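Local coordinates for protein galactan 1,3-beta-galactosidase (Phanerochaete chrysosporium, PDB 7BYS) that probably hydrolyses the beta-1,3-linked galactan backbone of arabinogalactan from the chain end, using a family 43 glycosidase domain joined to a carbohydrate-binding module, at residues Trp97-Ser102 and Ser135-Ile140; Ala107-Val112 and Ser127-Gly132; Ser42-Ala47 and Ser77-Arg82; Gln160-Ser165 and Ala184-Pro189; Phe199-His204 and Ser241-Asp246. One frame throughout, in Å; residues are numbered along the deposited sequence. Where two conformers were deposited one is given.

Interaction 1. Residues Trp97-Ser102 and Ser135-Ile140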
# COMPACT_ATOMS: atom_id res chain seq x y z
N TRP A 97 -7.39 16.00 7.68
CA TRP A 97 -7.09 15.45 8.99
C TRP A 97 -5.86 14.56 8.88
O TRP A 97 -5.56 13.99 7.82
CB TRP A 97 -8.26 14.61 9.54
CG TRP A 97 -9.43 15.43 9.98
CD1 TRP A 97 -10.15 16.30 9.21
CD2 TRP A 97 -10.03 15.44 11.28
NE1 TRP A 97 -11.15 16.88 9.96
CE2 TRP A 97 -11.11 16.35 11.23
CE3 TRP A 97 -9.76 14.79 12.49
CZ2 TRP A 97 -11.91 16.63 12.35
CZ3 TRP A 97 -10.56 15.06 13.60
CH2 TRP A 97 -11.62 15.97 13.52
N PHE A 98 -5.12 14.45 9.98
CA PHE A 98 -3.94 13.59 10.00
C PHE A 98 -3.65 13.15 11.42
O PHE A 98 -4.11 13.77 12.39
CB PHE A 98 -2.72 14.26 9.35
CG PHE A 98 -2.38 15.62 9.92
CD1 PHE A 98 -2.93 16.77 9.37
CD2 PHE A 98 -1.49 15.74 10.97
CE1 PHE A 98 -2.59 18.03 9.87
CE2 PHE A 98 -1.15 17.00 11.47
CZ PHE A 98 -1.70 18.13 10.93
N HIS A 99 -2.87 12.08 11.55
CA HIS A 99 -2.35 11.66 12.84
C HIS A 99 -1.19 12.59 13.18
O HIS A 99 -0.23 12.70 12.41
CB HIS A 99 -1.88 10.21 12.74
CG HIS A 99 -1.14 9.70 13.94
ND1 HIS A 99 -0.46 8.50 13.91
CD2 HIS A 99 -1.00 10.18 15.20
CE1 HIS A 99 0.09 8.28 15.09
NE2 HIS A 99 -0.22 9.29 15.89
N SER A 100 -1.32 13.30 14.30
CA SER A 100 -0.33 14.26 14.76
C SER A 100 0.33 13.68 16.02
O SER A 100 -0.37 13.29 16.96
CB SER A 100 -1.03 15.58 15.06
OG SER A 100 -0.15 16.52 15.66
N ASP A 101 1.66 13.58 16.02
CA ASP A 101 2.29 12.93 17.16
C ASP A 101 3.70 13.46 17.38
O ASP A 101 4.25 14.22 16.57
CB ASP A 101 2.29 11.40 17.01
CG ASP A 101 1.84 10.69 18.28
OD1 ASP A 101 2.34 11.06 19.37
OD2 ASP A 101 0.99 9.77 18.20
N SER A 102 4.25 13.08 18.53
CA SER A 102 5.67 13.18 18.83
C SER A 102 6.40 11.96 18.27
O SER A 102 5.79 10.96 17.90
CB SER A 102 5.88 13.29 20.34
OG SER A 102 5.35 12.16 21.01
N SER A 135 -5.74 9.19 19.82
CA SER A 135 -5.95 8.85 18.41
C SER A 135 -4.58 8.68 17.78
O SER A 135 -3.76 9.60 17.81
CB SER A 135 -6.74 9.96 17.71
OG SER A 135 -6.94 9.66 16.34
N ARG A 136 -4.33 7.50 17.22
CA ARG A 136 -3.08 7.26 16.51
C ARG A 136 -3.37 7.04 15.03
O ARG A 136 -3.76 8.00 14.35
CB ARG A 136 -2.24 6.17 17.19
CG ARG A 136 -1.62 6.68 18.48
CD ARG A 136 -0.76 5.63 19.17
NE ARG A 136 -0.11 6.16 20.37
CZ ARG A 136 -0.69 6.24 21.56
NH1 ARG A 136 -1.94 5.85 21.75
NH2 ARG A 136 -0.01 6.74 22.59
N ASP A 137 -3.25 5.83 14.49
CA ASP A 137 -3.67 5.62 13.10
C ASP A 137 -5.13 6.04 12.96
O ASP A 137 -5.96 5.73 13.82
CB ASP A 137 -3.60 4.14 12.73
CG ASP A 137 -2.21 3.67 12.35
OD1 ASP A 137 -1.23 4.40 12.56
OD2 ASP A 137 -2.12 2.53 11.87
N GLU A 138 -5.44 6.75 11.88
CA GLU A 138 -6.79 7.24 11.68
C GLU A 138 -7.13 7.25 10.20
O GLU A 138 -6.25 7.16 9.34
CB GLU A 138 -7.01 8.64 12.30
CG GLU A 138 -5.97 9.70 11.94
CD GLU A 138 -5.85 9.99 10.45
OE1 GLU A 138 -4.72 9.97 9.95
OE2 GLU A 138 -6.88 10.22 9.77
N SER A 139 -8.42 7.39 9.92
CA SER A 139 -8.87 7.79 8.60
C SER A 139 -10.10 8.66 8.77
O SER A 139 -10.65 8.79 9.87
CB SER A 139 -9.13 6.56 7.71
OG SER A 139 -9.51 6.94 6.40
N ILE A 140 -10.55 9.24 7.66
CA ILE A 140 -11.78 10.03 7.62
C ILE A 140 -12.66 9.38 6.56
O ILE A 140 -12.21 9.14 5.44
CB ILE A 140 -11.49 11.49 7.24
CG1 ILE A 140 -10.59 12.17 8.28
CG2 ILE A 140 -12.81 12.27 7.03
CD1 ILE A 140 -11.25 12.36 9.60
O HOH W 1 -0.56 6.86 11.75
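Polar contacts cluster at the His99 end. The imidazole, swung anti to its backbone N (chi1 172°), has a partner at each nitrogen, both in the plane of the ring. His99 NE2 donates to Asp101 OD2 at 2.7 Å, using the anti lone pair of that oxygen. At the other nitrogen, a water lies 2.7 Å from His99 ND1 and donates to Asp137 OD1, so the galactose-binding Asp137 reaches the ring through solvent. Asp101 is itself pinned, its OD1 taking the backbone N-H groups of Ser102, Ala107 and Ala108.

The Arg136 backbone lies over one face of the imidazole, its CA 3.6 Å from the His99 ring centroid in a CH-pi contact and Arg136 O 3.1 Å from His99 CG. The arginine chain runs alongside, but its guanidinium turns off to Asp134 and the carbonyl of Tyr105. An alanine here instead of His99 would remove the ring that carries the Arg136 backbone and the water to Asp137, and would probably leave residues 136-137 less firmly placed.

The apolar part is at the other end, where Ile140 CD1 sits over the five-membered ring of Trp97, 3.6 Å from Trp97 CG.

Between the two lies Glu138. Its OE1 comes close to the Arg82 carbonyl oxygen while the buried OE2 has no polar partner, which is consistent with a protonated acid. Asp137, whose OD2 takes the N-H of Ala188, has its other oxygen steadied by the water on His99, a second-shell link between neighbouring propeller blades.

Interaction 2. Residues Ala107-Val112 and Ser127-Gly132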
# COMPACT_ATOMS: atom_id res chain seq x y z
N ALA A 107 2.00 11.31 22.15
CA ALA A 107 1.03 12.40 22.16
C ALA A 107 -0.35 11.98 21.66
O ALA A 107 -1.36 12.46 22.19
CB ALA A 107 1.55 13.58 21.33
N ALA A 108 -0.41 11.10 20.65
CA ALA A 108 -1.65 10.47 20.18
C ALA A 108 -2.77 11.48 19.92
O ALA A 108 -3.83 11.44 20.53
CB ALA A 108 -2.10 9.38 21.15
N MET A 109 -2.52 12.38 18.96
CA MET A 109 -3.48 13.41 18.60
C MET A 109 -3.86 13.32 17.13
O MET A 109 -3.26 12.58 16.34
CB MET A 109 -2.92 14.80 18.91
CG MET A 109 -2.70 15.03 20.39
SD MET A 109 -1.75 16.52 20.71
CE MET A 109 -1.80 16.59 22.51
N VAL A 110 -4.91 14.07 16.77
CA VAL A 110 -5.22 14.37 15.39
C VAL A 110 -4.79 15.80 15.13
O VAL A 110 -4.68 16.62 16.05
CB VAL A 110 -6.72 14.19 15.02
CG1 VAL A 110 -7.14 12.73 15.12
CG2 VAL A 110 -7.60 15.09 15.88
N GLY A 111 -4.52 16.11 13.87
CA GLY A 111 -4.33 17.49 13.44
C GLY A 111 -5.30 17.80 12.32
O GLY A 111 -5.75 16.90 11.60
N VAL A 112 -5.65 19.08 12.18
CA VAL A 112 -6.60 19.56 11.18
C VAL A 112 -5.98 20.74 10.44
O VAL A 112 -5.31 21.59 11.05
CB VAL A 112 -7.96 19.94 11.81
CG1 VAL A 112 -8.93 20.41 10.73
CG2 VAL A 112 -8.54 18.77 12.58
N SER A 127 -3.60 20.73 16.79
CA SER A 127 -3.77 19.31 17.08
C SER A 127 -4.49 19.12 18.41
O SER A 127 -4.39 19.96 19.32
CB SER A 127 -2.42 18.60 17.10
OG SER A 127 -1.76 18.76 15.85
N PHE A 128 -5.20 17.99 18.54
CA PHE A 128 -5.96 17.73 19.76
C PHE A 128 -6.27 16.24 19.88
O PHE A 128 -6.11 15.47 18.93
CB PHE A 128 -7.25 18.57 19.79
CG PHE A 128 -8.18 18.31 18.63
CD1 PHE A 128 -8.03 19.00 17.43
CD2 PHE A 128 -9.18 17.38 18.73
CE1 PHE A 128 -8.89 18.76 16.37
CE2 PHE A 128 -10.04 17.13 17.67
CZ PHE A 128 -9.89 17.83 16.50
N LYS A 129 -6.69 15.83 21.09
CA LYS A 129 -7.18 14.48 21.33
C LYS A 129 -8.69 14.45 21.15
O LYS A 129 -9.40 15.19 21.85
CB LYS A 129 -6.86 14.04 22.75
CG LYS A 129 -5.39 13.69 22.99
CD LYS A 129 -5.24 13.04 24.36
CE LYS A 129 -3.84 12.49 24.58
NZ LYS A 129 -3.57 11.32 23.72
N PRO A 130 -9.22 13.61 20.25
CA PRO A 130 -10.67 13.58 20.02
C PRO A 130 -11.43 13.06 21.24
O PRO A 130 -11.16 11.97 21.74
CB PRO A 130 -10.82 12.64 18.82
CG PRO A 130 -9.59 11.82 18.82
CD PRO A 130 -8.49 12.70 19.36
N LEU A 131 -12.40 13.86 21.69
CA LEU A 131 -13.12 13.63 22.95
C LEU A 131 -12.17 13.38 24.12
O LEU A 131 -12.54 12.74 25.11
CB LEU A 131 -14.16 12.51 22.82
CG LEU A 131 -15.10 12.69 21.62
CD1 LEU A 131 -15.96 11.47 21.45
CD2 LEU A 131 -15.97 13.94 21.77
N GLY A 132 -10.95 13.89 24.02
CA GLY A 132 -9.96 13.75 25.07
C GLY A 132 -9.23 12.42 25.10
O GLY A 132 -8.40 12.22 25.99
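At the apolar centre Val110 CG2 presses on one face of the Phe128 ring, 3.7 Å from its centroid and 16° off the normal, a CH-pi contact displaced toward the rim. Phe128 reaches it because its CG takes the crowded position between backbone N and carbonyl carbon (chi1 59°), which folds the ring back across the neighbouring strand. Val112 CG2 comes in obliquely at 3.8 Å from Phe128 CE1, and Pro130 CD flanks Val110 more loosely.

Moving outward, the backbones pair as an antiparallel hairpin. Val110 and Phe128 form a hydrogen-bonded pair, with Val110 N to Phe128 O at 2.8 Å and Phe128 N to Val110 O at 2.9 Å. Next along, Gly111 faces Ser127 as a non-hydrogen-bonded pair; a side chain on Gly111 would crowd Ser127 OG, which is hydrogen-bonded to Tyr124 OH.

At the polar edge Lys129 bends at its last torsion to bring NZ above two carbonyl planes, donating to Ala107 O at 2.9 Å and Ala108 O at 3.2 Å. A salt bridge to Asp134 adds a third grip, so the amine ties the two residues before strand 109-115 to the end of the partner strand.

Strands 109-115 and 123-128 are the outer pair of their four-stranded blade. Strand 93-101 lies on the inner side of 109-115 and packs Trp97 against Val110 and Val112, while Pro130 reaches strands 150-156 and 174-181 of the next blade.

Interaction 3. Residues Ser42-Ala47 and Ser77-Arg82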
# COMPACT_ATOMS: atom_id res chain seq x y z
N SER A 42 13.09 9.60 6.51
CA SER A 42 12.77 10.00 7.87
C SER A 42 11.36 9.57 8.23
O SER A 42 10.47 9.50 7.37
CB SER A 42 12.88 11.52 8.00
OG SER A 42 12.52 11.95 9.30
N ALA A 43 11.16 9.27 9.51
CA ALA A 43 9.83 9.07 10.06
C ALA A 43 9.17 10.38 10.45
O ALA A 43 7.97 10.39 10.78
CB ALA A 43 9.91 8.15 11.28
N LEU A 44 9.92 11.48 10.41
CA LEU A 44 9.45 12.78 10.87
C LEU A 44 8.91 13.58 9.69
O LEU A 44 9.08 13.23 8.53
CB LEU A 44 10.59 13.53 11.55
CG LEU A 44 11.31 12.71 12.62
CD1 LEU A 44 12.50 13.47 13.21
CD2 LEU A 44 10.33 12.30 13.70
N PHE A 45 8.26 14.70 10.02
CA PHE A 45 7.47 15.42 9.03
C PHE A 45 8.36 16.21 8.08
O PHE A 45 9.14 17.07 8.52
CB PHE A 45 6.51 16.35 9.75
CG PHE A 45 5.59 17.11 8.83
CD1 PHE A 45 4.99 16.49 7.74
CD2 PHE A 45 5.30 18.45 9.08
CE1 PHE A 45 4.13 17.18 6.93
CE2 PHE A 45 4.44 19.14 8.26
CZ PHE A 45 3.86 18.51 7.17
N LYS A 46 8.23 15.93 6.79
CA LYS A 46 8.78 16.75 5.73
C LYS A 46 7.69 17.50 4.96
O LYS A 46 7.79 18.71 4.79
CB LYS A 46 9.60 15.90 4.75
CG LYS A 46 10.15 16.70 3.57
CD LYS A 46 11.01 15.83 2.68
CE LYS A 46 11.47 16.59 1.44
NZ LYS A 46 12.54 17.58 1.77
N ALA A 47 6.65 16.79 4.51
CA ALA A 47 5.53 17.45 3.83
C ALA A 47 4.39 16.46 3.68
O ALA A 47 4.60 15.24 3.65
CB ALA A 47 5.94 17.97 2.45
N SER A 77 10.50 17.91 13.53
CA SER A 77 10.82 16.94 14.58
C SER A 77 9.59 16.18 15.06
O SER A 77 9.70 15.37 15.99
CB SER A 77 11.50 17.65 15.75
OG SER A 77 12.57 18.45 15.31
N ASN A 78 8.43 16.41 14.45
CA ASN A 78 7.19 15.77 14.86
C ASN A 78 6.72 14.80 13.78
O ASN A 78 7.32 14.70 12.70
CB ASN A 78 6.12 16.82 15.14
CG ASN A 78 6.33 17.50 16.48
OD1 ASN A 78 6.79 18.64 16.54
ND2 ASN A 78 5.99 16.80 17.55
N VAL A 79 5.63 14.11 14.08
CA VAL A 79 5.06 13.08 13.21
C VAL A 79 3.76 13.60 12.60
O VAL A 79 2.89 14.12 13.31
CB VAL A 79 4.80 11.79 14.01
CG1 VAL A 79 3.97 10.81 13.19
CG2 VAL A 79 6.12 11.16 14.44
N VAL A 80 3.65 13.49 11.28
CA VAL A 80 2.42 13.78 10.55
C VAL A 80 2.17 12.58 9.65
O VAL A 80 2.95 12.34 8.72
CB VAL A 80 2.53 15.06 9.71
CG1 VAL A 80 1.33 15.19 8.77
CG2 VAL A 80 2.62 16.29 10.62
N GLU A 81 1.10 11.82 9.93
CA GLU A 81 0.89 10.56 9.24
C GLU A 81 -0.53 10.44 8.73
O GLU A 81 -1.47 11.01 9.29
CB GLU A 81 1.21 9.35 10.15
CG GLU A 81 2.72 9.15 10.33
CD GLU A 81 3.08 8.06 11.32
OE1 GLU A 81 2.18 7.46 11.94
OE2 GLU A 81 4.29 7.80 11.50
N ARG A 82 -0.67 9.66 7.66
CA ARG A 82 -1.96 9.24 7.12
C ARG A 82 -2.93 10.40 6.86
O ARG A 82 -4.05 10.40 7.36
CB ARG A 82 -2.60 8.17 8.00
CG ARG A 82 -1.75 6.89 8.05
CD ARG A 82 -2.34 5.82 8.97
NE ARG A 82 -1.45 4.65 9.03
CZ ARG A 82 -1.39 3.70 8.10
NH1 ARG A 82 -2.18 3.73 7.03
NH2 ARG A 82 -0.54 2.70 8.25
O HOH W 2 5.91 12.25 9.87
O HOH W 3 6.26 8.64 9.86
O HOH W 4 3.80 13.52 6.22
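Phe45 carries this contact, its CG anti to the backbone N (chi1 -178°) so that the ring lies alongside Val80 and points the same way. Phe45 CB starts beside the backbone, 3.5 Å from Asn78 O. At Phe45 CG the ring meets a methyl, Val80 CG2, at 3.6 Å. Val80 lies over one face: Phe45 CD1 is 3.5 Å from Val80 CB and Phe45 CE1 3.9 Å from Val80 CG1, while CD2 and CE2 of the ring stay near Val80 CG2, which makes a CH-pi contact 3.7 Å from the ring centroid.

The backbone beneath is held by Phe45 N, which donates to Asn78 O at 2.8 Å, nearly along the C=O axis although the N-H itself is bent (135°). Two waters extend the link from Ala43 O: one is shared with Val80 N, the other with Glu81 OE2. An ST turn, in which Ser42 OG accepts from Leu44 N, shapes the loop just before.

This is an interblade contact of the five-bladed beta-propeller of family 43 enzymes: the loop between strands 30-36 and 48-53 lies on the first strand of the following blade, which carries the galactose-binding Glu81 and Arg82.

Interaction 4. Residues Gln160-Ser165 and Ala184-Pro189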
# COMPACT_ATOMS: atom_id res chain seq x y z
N GLN A 160 -5.66 0.01 21.87
CA GLN A 160 -6.43 -1.18 22.23
C GLN A 160 -7.87 -1.14 21.72
O GLN A 160 -8.42 -2.19 21.39
CB GLN A 160 -6.43 -1.38 23.74
CG GLN A 160 -5.04 -1.53 24.33
CD GLN A 160 -4.22 -2.57 23.59
OE1 GLN A 160 -4.51 -3.77 23.66
NE2 GLN A 160 -3.23 -2.11 22.83
N ASN A 161 -8.49 0.03 21.64
CA ASN A 161 -9.92 0.16 21.35
C ASN A 161 -10.08 0.96 20.07
O ASN A 161 -9.60 2.09 19.99
CB ASN A 161 -10.65 0.86 22.50
CG ASN A 161 -10.45 0.17 23.84
OD1 ASN A 161 -10.26 -1.05 23.91
ND2 ASN A 161 -10.48 0.95 24.92
N PHE A 162 -10.77 0.37 19.10
CA PHE A 162 -10.97 1.02 17.82
C PHE A 162 -12.29 1.78 17.81
O PHE A 162 -13.34 1.22 18.15
CB PHE A 162 -10.99 -0.00 16.68
CG PHE A 162 -11.08 0.64 15.34
CD1 PHE A 162 -9.97 1.25 14.79
CD2 PHE A 162 -12.29 0.70 14.67
CE1 PHE A 162 -10.06 1.89 13.55
CE2 PHE A 162 -12.39 1.35 13.45
CZ PHE A 162 -11.28 1.94 12.90
N LYS A 163 -12.25 3.04 17.40
CA LYS A 163 -13.39 3.93 17.51
C LYS A 163 -13.78 4.52 16.16
O LYS A 163 -12.93 4.81 15.31
CB LYS A 163 -13.09 5.06 18.48
CG LYS A 163 -12.98 4.57 19.91
CD LYS A 163 -12.56 5.67 20.88
CE LYS A 163 -12.43 5.09 22.29
NZ LYS A 163 -11.69 6.03 23.18
N ILE A 164 -15.08 4.74 16.01
CA ILE A 164 -15.64 5.54 14.93
C ILE A 164 -16.45 6.65 15.58
O ILE A 164 -17.30 6.37 16.44
CB ILE A 164 -16.54 4.69 14.02
CG1 ILE A 164 -15.72 3.54 13.42
CG2 ILE A 164 -17.15 5.57 12.94
CD1 ILE A 164 -16.54 2.58 12.58
N SER A 165 -16.18 7.89 15.21
CA SER A 165 -16.87 9.01 15.83
C SER A 165 -17.25 10.03 14.77
O SER A 165 -16.50 10.23 13.82
CB SER A 165 -15.99 9.66 16.89
OG SER A 165 -15.72 8.74 17.94
N ALA A 184 -9.92 -4.50 20.31
CA ALA A 184 -9.78 -4.98 18.94
C ALA A 184 -8.38 -4.82 18.37
O ALA A 184 -8.05 -5.51 17.40
CB ALA A 184 -10.80 -4.26 18.05
N THR A 185 -7.55 -3.94 18.94
CA THR A 185 -6.18 -3.68 18.48
C THR A 185 -6.10 -3.50 16.97
O THR A 185 -5.29 -4.13 16.28
CB THR A 185 -5.16 -4.73 18.98
OG1 THR A 185 -5.43 -6.01 18.39
CG2 THR A 185 -5.18 -4.82 20.51
N LEU A 186 -6.95 -2.62 16.46
CA LEU A 186 -7.01 -2.36 15.03
C LEU A 186 -6.35 -1.03 14.71
O LEU A 186 -6.47 -0.06 15.47
CB LEU A 186 -8.46 -2.33 14.54
CG LEU A 186 -9.24 -3.65 14.62
CD1 LEU A 186 -10.70 -3.43 14.35
CD2 LEU A 186 -8.66 -4.71 13.69
N GLU A 187 -5.68 -0.98 13.57
CA GLU A 187 -5.15 0.29 13.08
C GLU A 187 -5.26 0.32 11.56
O GLU A 187 -5.95 -0.50 10.95
CB GLU A 187 -3.76 0.59 13.67
CG GLU A 187 -2.68 -0.37 13.22
CD GLU A 187 -1.32 -0.02 13.82
OE1 GLU A 187 -1.24 0.88 14.68
OE2 GLU A 187 -0.32 -0.65 13.43
N ALA A 188 -4.61 1.32 10.95
CA ALA A 188 -4.65 1.53 9.50
C ALA A 188 -6.05 1.37 8.90
O ALA A 188 -6.25 0.59 7.95
CB ALA A 188 -3.64 0.59 8.83
N PRO A 189 -7.05 2.07 9.42
CA PRO A 189 -8.42 1.84 8.96
C PRO A 189 -8.74 2.56 7.66
O PRO A 189 -8.12 3.57 7.30
CB PRO A 189 -9.27 2.46 10.09
CG PRO A 189 -8.42 3.59 10.60
CD PRO A 189 -7.01 3.04 10.54
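A single, almost straight backbone hydrogen bond joins the two segments, Thr185 N to Gln160 O at 3.1 Å with an N-H...O angle of 174°, the donor standing well above the carbonyl plane. Gln160 and Asn161 both face Ser156 in a classic beta bulge.

Above this bond the two outer side chains run side by side. Gln160 doubles back at chi2, which lays its OE1 3.4 Å from the Thr185 methyl CG2 and lets Gln160 NE2 donate to Asn158 O. Thr185 OG1 takes the crowded position between backbone N and carbonyl carbon, so the methyl is the branch turned to the glutamine.

Deeper in, Phe162 does most of the packing. Strand 161-165 belongs to the third blade of the five-bladed propeller and residues 186-189 open the fourth, so this ring is wedged between blades. With CG anti to its backbone N (chi1 -175°) it reaches across to residues 186-189. Leu186 crosses it at about a right angle, Leu186 CB standing 3.9 Å from Phe162 CD1. At the ring's far end Pro189 meets the edge rather than a face, Pro189 CB lying 3.5 Å from Phe162 CZ, with Pro189 CG in the ring plane beside Phe162 CE1. The chain turns a corner at Ala188, between these two anchors; Ala188 N donates to Asp137 OD2, a galactose-binding carboxylate, and Ala188 O accepts from Asn243 ND2.

Interaction 5. Residues Phe199-His204 and Ser241-Asp246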
# COMPACT_ATOMS: atom_id res chain seq x y z
N PHE A 199 -18.02 -1.03 4.59
CA PHE A 199 -16.97 -2.03 4.73
C PHE A 199 -15.74 -1.36 5.32
O PHE A 199 -15.17 -0.44 4.72
CB PHE A 199 -16.65 -2.68 3.38
CG PHE A 199 -17.69 -3.64 2.94
CD1 PHE A 199 -18.85 -3.19 2.33
CD2 PHE A 199 -17.53 -4.99 3.16
CE1 PHE A 199 -19.84 -4.08 1.94
CE2 PHE A 199 -18.52 -5.90 2.77
CZ PHE A 199 -19.67 -5.43 2.15
N LEU A 200 -15.33 -1.84 6.50
CA LEU A 200 -14.14 -1.37 7.19
C LEU A 200 -13.00 -2.33 6.89
O LEU A 200 -13.17 -3.55 7.03
CB LEU A 200 -14.41 -1.33 8.70
CG LEU A 200 -13.22 -1.11 9.63
CD1 LEU A 200 -12.66 0.30 9.48
CD2 LEU A 200 -13.59 -1.36 11.08
N ILE A 201 -11.87 -1.80 6.45
CA ILE A 201 -10.62 -2.54 6.28
C ILE A 201 -9.64 -2.01 7.30
O ILE A 201 -9.54 -0.79 7.48
CB ILE A 201 -10.05 -2.32 4.87
CG1 ILE A 201 -11.13 -2.51 3.80
CG2 ILE A 201 -8.84 -3.22 4.65
CD1 ILE A 201 -11.69 -3.89 3.76
N ALA A 202 -8.90 -2.90 7.95
CA ALA A 202 -7.96 -2.47 8.99
C ALA A 202 -6.89 -3.53 9.18
O ALA A 202 -7.09 -4.71 8.86
CB ALA A 202 -8.70 -2.21 10.31
N SER A 203 -5.77 -3.11 9.72
CA SER A 203 -4.73 -4.03 10.17
C SER A 203 -4.85 -4.27 11.67
O SER A 203 -5.58 -3.58 12.39
CB SER A 203 -3.35 -3.49 9.81
OG SER A 203 -2.91 -2.49 10.72
N HIS A 204 -4.10 -5.25 12.15
CA HIS A 204 -3.84 -5.33 13.58
C HIS A 204 -2.58 -4.53 13.91
O HIS A 204 -2.00 -3.85 13.05
CB HIS A 204 -3.82 -6.78 14.05
CG HIS A 204 -5.19 -7.33 14.31
ND1 HIS A 204 -5.99 -6.88 15.34
CD2 HIS A 204 -5.93 -8.23 13.62
CE1 HIS A 204 -7.14 -7.51 15.30
NE2 HIS A 204 -7.14 -8.33 14.27
N SER A 241 1.92 -5.89 3.08
CA SER A 241 1.45 -4.52 3.00
C SER A 241 0.58 -4.22 4.21
O SER A 241 0.28 -5.10 5.03
CB SER A 241 0.70 -4.26 1.69
OG SER A 241 -0.61 -4.82 1.73
N GLN A 242 0.20 -2.95 4.32
CA GLN A 242 -0.69 -2.47 5.37
C GLN A 242 -1.65 -1.47 4.74
O GLN A 242 -1.22 -0.59 3.98
CB GLN A 242 0.09 -1.78 6.48
CG GLN A 242 -0.79 -1.37 7.66
CD GLN A 242 -0.03 -0.66 8.75
OE1 GLN A 242 0.96 0.03 8.49
NE2 GLN A 242 -0.48 -0.82 9.99
N ASN A 243 -2.93 -1.61 5.07
CA ASN A 243 -3.97 -0.76 4.49
C ASN A 243 -3.62 0.72 4.65
O ASN A 243 -3.08 1.15 5.67
CB ASN A 243 -5.29 -1.03 5.21
CG ASN A 243 -6.47 -0.44 4.48
OD1 ASN A 243 -6.62 -0.63 3.28
ND2 ASN A 243 -7.32 0.27 5.21
N ALA A 244 -3.98 1.50 3.62
CA ALA A 244 -3.84 2.96 3.65
C ALA A 244 -5.13 3.64 3.21
O ALA A 244 -5.60 4.57 3.88
CB ALA A 244 -2.69 3.43 2.76
N PHE A 245 -5.73 3.18 2.11
CA PHE A 245 -6.94 3.81 1.60
C PHE A 245 -7.70 2.79 0.76
O PHE A 245 -7.09 2.00 0.04
CB PHE A 245 -6.65 5.06 0.76
CG PHE A 245 -7.82 6.00 0.67
CD1 PHE A 245 -8.06 6.94 1.66
CD2 PHE A 245 -8.71 5.90 -0.40
CE1 PHE A 245 -9.17 7.79 1.59
CE2 PHE A 245 -9.82 6.74 -0.47
CZ PHE A 245 -10.04 7.68 0.52
N ASP A 246 -9.02 2.84 0.84
CA ASP A 246 -9.87 1.88 0.14
C ASP A 246 -10.82 2.69 -0.74
O ASP A 246 -11.76 3.32 -0.24
CB ASP A 246 -10.58 1.01 1.17
CG ASP A 246 -9.61 0.47 2.17
OD1 ASP A 246 -8.69 -0.28 1.73
OD2 ASP A 246 -9.70 0.83 3.36
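Asn243 ND2 is gripped twice, by Asp246 OD2 at 3.1 Å and by the backbone carbonyl of Ala188; Ile201 O is also near but at a poor angle. Strand 242-246 opens the last blade of the five-bladed propeller, its direction 142° from that of strand 199-204 in the blade before.

Asp246 OD2 accepts through its syn lone pair and lies nearly in the amide plane, so Asn243 and Asp246 meet head to head. Asn243 OD1 and Asp246 OD1 are only 2.6 Å apart, which suggests that the acid is probably protonated. Ile201 sits against this pair: its CG2 touches Asn243 CG at 3.7 Å, crossing at about a right angle, and its CB lies 3.5 Å from Asp246 OD2. An alanine here instead of Asn243 would remove the donor shared by Asp246 and the Ala188 carbonyl, and would probably leave the buried acid poorly satisfied and Ile201 less well packed.

Further along, the extended chain of the galactose-binding Gln242 sends NE2 straight to Ser203 OG, 3.0 Å away with the oxygen in the amide plane, while Gln242 OE1 accepts from Trp260 NE1. Ser203 OG in turn donates a hydrogen bond to His204 O at 2.8 Å, on a lone pair in the carbonyl plane.

How the interactions relate
Four of the contacts step round the propeller from sheet to sheet: interaction 3 joins the first to the second, interaction 1 the second to the third, interaction 4 the third to the fourth and interaction 5 the fourth to the last. Interaction 2 instead stays mostly within the second blade, sharing its sheet with interactions 1 and 3. Interactions 1 and 5 are buried and mix polar side chains with packing, interaction 1 bridging by a water and interaction 5 by a direct amide-hydroxyl bond. The other three are partly exposed and combine main-chain bonds with apolar packing, with a lysine edge in interaction 2 and water bridges in interaction 3. Arg82 from interaction 3 reaches Asn243 O of interaction 5.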